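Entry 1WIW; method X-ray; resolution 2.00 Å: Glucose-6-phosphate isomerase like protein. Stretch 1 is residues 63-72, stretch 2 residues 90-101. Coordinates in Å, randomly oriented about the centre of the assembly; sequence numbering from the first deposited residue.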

# COMPACT_ATOMS: atom_id res chain seq x y z
N GLY B 63 -3.17 -25.55 -17.21
CA GLY B 63 -4.42 -25.48 -16.47
C GLY B 63 -5.28 -24.27 -16.79
O GLY B 63 -5.58 -23.99 -17.95
N THR B 64 -5.69 -23.56 -15.74
CA THR B 64 -6.54 -22.38 -15.92
C THR B 64 -5.96 -21.15 -15.23
O THR B 64 -5.47 -21.22 -14.11
N LEU B 65 -6.03 -20.03 -15.93
CA LEU B 65 -5.55 -18.76 -15.40
C LEU B 65 -6.76 -17.85 -15.33
O LEU B 65 -7.35 -17.51 -16.35
N PHE B 66 -7.16 -17.49 -14.11
CA PHE B 66 -8.30 -16.61 -13.92
C PHE B 66 -7.83 -15.16 -13.94
O PHE B 66 -7.06 -14.73 -13.08
N LEU B 67 -8.29 -14.42 -14.94
CA LEU B 67 -7.93 -13.02 -15.11
C LEU B 67 -9.10 -12.20 -14.57
O LEU B 67 -10.11 -12.05 -15.24
N LEU B 68 -8.96 -11.68 -13.35
CA LEU B 68 -10.02 -10.90 -12.72
C LEU B 68 -9.94 -9.43 -13.14
O LEU B 68 -9.32 -8.61 -12.45
N GLU B 69 -10.57 -9.11 -14.26
CA GLU B 69 -10.56 -7.76 -14.81
C GLU B 69 -11.56 -6.84 -14.13
O GLU B 69 -12.63 -6.54 -14.68
N GLY B 70 -11.20 -6.38 -12.93
CA GLY B 70 -12.06 -5.51 -12.16
C GLY B 70 -11.87 -4.03 -12.41
O GLY B 70 -12.29 -3.20 -11.59
N GLY B 71 -11.21 -3.69 -13.52
CA GLY B 71 -11.01 -2.29 -13.87
C GLY B 71 -9.66 -1.64 -13.62
O GLY B 71 -8.81 -2.16 -12.90
N TYR B 72 -9.47 -0.50 -14.28
CA TYR B 72 -8.28 0.34 -14.16
C TYR B 72 -6.93 -0.25 -14.58
O TYR B 72 -5.90 0.29 -14.23
N ARG B 90 -5.35 -22.19 -19.88
CA ARG B 90 -6.61 -21.67 -20.40
C ARG B 90 -6.92 -20.38 -19.67
O ARG B 90 -6.87 -20.33 -18.44
N VAL B 91 -7.23 -19.33 -20.42
CA VAL B 91 -7.54 -18.04 -19.81
C VAL B 91 -9.04 -17.83 -19.63
O VAL B 91 -9.82 -17.97 -20.58
N VAL B 92 -9.44 -17.51 -18.40
CA VAL B 92 -10.84 -17.25 -18.10
C VAL B 92 -10.96 -15.83 -17.57
O VAL B 92 -10.51 -15.52 -16.47
N ARG B 93 -11.58 -14.97 -18.37
CA ARG B 93 -11.77 -13.57 -18.03
C ARG B 93 -13.02 -13.35 -17.21
O ARG B 93 -14.13 -13.68 -17.63
N VAL B 94 -12.84 -12.77 -16.02
CA VAL B 94 -13.94 -12.48 -15.11
C VAL B 94 -13.91 -10.98 -14.81
O VAL B 94 -12.93 -10.48 -14.26
N GLY B 95 -14.97 -10.27 -15.18
CA GLY B 95 -15.01 -8.84 -14.93
C GLY B 95 -16.31 -8.16 -15.33
O GLY B 95 -17.36 -8.80 -15.38
N PHE B 96 -16.25 -6.86 -15.61
CA PHE B 96 -17.46 -6.13 -15.98
C PHE B 96 -17.57 -5.78 -17.46
O PHE B 96 -18.66 -5.46 -17.94
N ARG B 97 -16.47 -5.83 -18.20
CA ARG B 97 -16.51 -5.52 -19.62
C ARG B 97 -17.32 -6.58 -20.36
O ARG B 97 -17.31 -7.76 -19.99
N PRO B 98 -18.04 -6.18 -21.42
CA PRO B 98 -18.88 -7.07 -22.23
C PRO B 98 -18.18 -8.28 -22.86
O PRO B 98 -18.83 -9.26 -23.20
N GLY B 99 -16.86 -8.20 -23.01
CA GLY B 99 -16.13 -9.30 -23.61
C GLY B 99 -15.66 -10.42 -22.69
O GLY B 99 -15.06 -11.39 -23.16
N VAL B 100 -15.92 -10.29 -21.39
CA VAL B 100 -15.49 -11.31 -20.42
C VAL B 100 -16.32 -12.58 -20.48
O VAL B 100 -17.45 -12.57 -20.98
N GLU B 101 -15.77 -13.67 -19.95
CA GLU B 101 -16.46 -14.96 -19.93
C GLU B 101 -17.42 -15.06 -18.74
O GLU B 101 -18.48 -15.68 -18.84

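The two strands run parallel as neighbours in one sheet. Paired residues send their side chains to the same face. T64, F66, L68, R90, V92 and V94 share one face; L65, L67, E69, V91 and R93 share the other.

Apolar contacts dominate the first face. T64 (m) sets CG2 3.6 Å from V92 CG2. The ring of F66 (m) brings CD1 to 3.8 Å from V92 CB, in an oblique approach. L68 (m, t) curls its end across, and its CD2 lies 3.9 Å from V94 CB. V92 and V94 are both t. On the other face, L67 CD2 packs 4.2 Å from V91 CG1, and L65 (t, m) is looser.

The polar link between side chains of the two stretches is a salt bridge. E69 (m, t) has its CB on the face it shares with R93 (m, t, p), and its end comes nearer the second strand. The R93 guanidinium meets the carboxylate near its own plane. R93 NE donates to E69 OE1 at 2.8 Å, and R93 NH2 to E69 OE2 at 3.0 Å. E69 OE2 also lies 3.9 Å from V100 CG1. R90 is all t; its end leads away from the first strand, and its NH2 forms a salt bridge with E101 OE2 at 3.1 Å.

Beyond the strands, the ring edge of F96 (p) closes on glycine backbone: CE1 is 3.2 Å from G71 N. A CB on G71 would crowd this ring.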

# COMPACT_ATOMS: atom_id res chain seq x y z
CB THR B 64 -7.95 -22.61 -15.35
OG1 THR B 64 -8.55 -23.75 -15.97
CG2 THR B 64 -8.83 -21.40 -15.60
CB LEU B 65 -4.48 -18.16 -16.32
CG LEU B 65 -3.86 -16.79 -16.00
CD1 LEU B 65 -4.86 -15.69 -16.30
CD2 LEU B 65 -3.41 -16.75 -14.54
CB PHE B 66 -8.99 -16.92 -12.60
CG PHE B 66 -9.67 -18.25 -12.57
CD1 PHE B 66 -10.81 -18.48 -13.33
CD2 PHE B 66 -9.16 -19.29 -11.80
CE1 PHE B 66 -11.44 -19.73 -13.33
CE2 PHE B 66 -9.78 -20.54 -11.79
CZ PHE B 66 -10.92 -20.76 -12.55
CB LEU B 67 -7.71 -12.73 -16.59
CG LEU B 67 -6.63 -11.74 -17.01
CD1 LEU B 67 -5.30 -12.10 -16.36
CD2 LEU B 67 -6.51 -11.75 -18.54
CB LEU B 68 -9.94 -11.04 -11.20
CG LEU B 68 -9.74 -12.47 -10.69
CD1 LEU B 68 -9.81 -12.51 -9.17
CD2 LEU B 68 -10.80 -13.38 -11.30
CB GLU B 69 -10.85 -7.82 -16.31
CG GLU B 69 -9.94 -8.79 -17.04
CD GLU B 69 -10.20 -8.85 -18.53
OE1 GLU B 69 -9.52 -9.66 -19.21
OE2 GLU B 69 -11.06 -8.09 -19.02
CB TYR B 72 -8.15 0.83 -12.71
CG TYR B 72 -9.46 1.23 -12.08
CD1 TYR B 72 -10.25 2.25 -12.62
CD2 TYR B 72 -9.92 0.59 -10.92
CE1 TYR B 72 -11.45 2.62 -12.03
CE2 TYR B 72 -11.13 0.95 -10.32
CZ TYR B 72 -11.89 1.96 -10.88
OH TYR B 72 -13.08 2.31 -10.31
CB ARG B 90 -7.74 -22.67 -20.17
CG ARG B 90 -9.11 -22.13 -20.53
CD ARG B 90 -10.22 -23.04 -20.04
NE ARG B 90 -11.53 -22.43 -20.22
CZ ARG B 90 -12.67 -22.97 -19.80
NH1 ARG B 90 -12.67 -24.13 -19.16
NH2 ARG B 90 -13.82 -22.34 -20.02
CB VAL B 91 -6.99 -16.88 -20.67
CG1 VAL B 91 -7.33 -15.54 -20.02
CG2 VAL B 91 -5.49 -17.02 -20.84
CB VAL B 92 -11.38 -18.23 -17.04
CG1 VAL B 92 -12.81 -17.86 -16.68
CG2 VAL B 92 -11.33 -19.65 -17.57
CB ARG B 93 -11.85 -12.73 -19.31
CG ARG B 93 -10.62 -12.80 -20.20
CD ARG B 93 -10.88 -12.06 -21.50
NE ARG B 93 -11.20 -10.65 -21.26
CZ ARG B 93 -11.81 -9.87 -22.14
NH1 ARG B 93 -12.17 -10.34 -23.33
NH2 ARG B 93 -12.06 -8.60 -21.83
CB VAL B 94 -13.77 -13.26 -13.79
CG1 VAL B 94 -14.95 -13.03 -12.89
CG2 VAL B 94 -13.59 -14.74 -14.08
CB PHE B 96 -17.58 -4.85 -15.16
CG PHE B 96 -16.43 -3.91 -15.33
CD1 PHE B 96 -15.25 -4.09 -14.61
CD2 PHE B 96 -16.50 -2.85 -16.23
CE1 PHE B 96 -14.17 -3.23 -14.78
CE2 PHE B 96 -15.43 -1.99 -16.41
CZ PHE B 96 -14.26 -2.18 -15.68
CB ARG B 97 -15.10 -5.43 -20.21
CG ARG B 97 -14.27 -4.30 -19.63
CD ARG B 97 -12.98 -4.08 -20.42
NE ARG B 97 -12.11 -3.07 -19.81
CZ ARG B 97 -12.45 -1.80 -19.62
NH1 ARG B 97 -13.64 -1.35 -20.00
NH2 ARG B 97 -11.59 -0.96 -19.06
CB PRO B 98 -19.46 -6.13 -23.28
CG PRO B 98 -18.39 -5.10 -23.44
CD PRO B 98 -18.01 -4.83 -22.00
CB VAL B 100 -15.53 -10.77 -18.98
CG1 VAL B 100 -14.65 -9.54 -18.86
CG2 VAL B 100 -16.96 -10.45 -18.57
CB GLU B 101 -15.43 -16.09 -19.87
CG GLU B 101 -16.02 -17.48 -20.08
CD GLU B 101 -14.97 -18.57 -20.14
OE1 GLU B 101 -13.99 -18.42 -20.91
OE2 GLU B 101 -15.11 -19.59 -19.42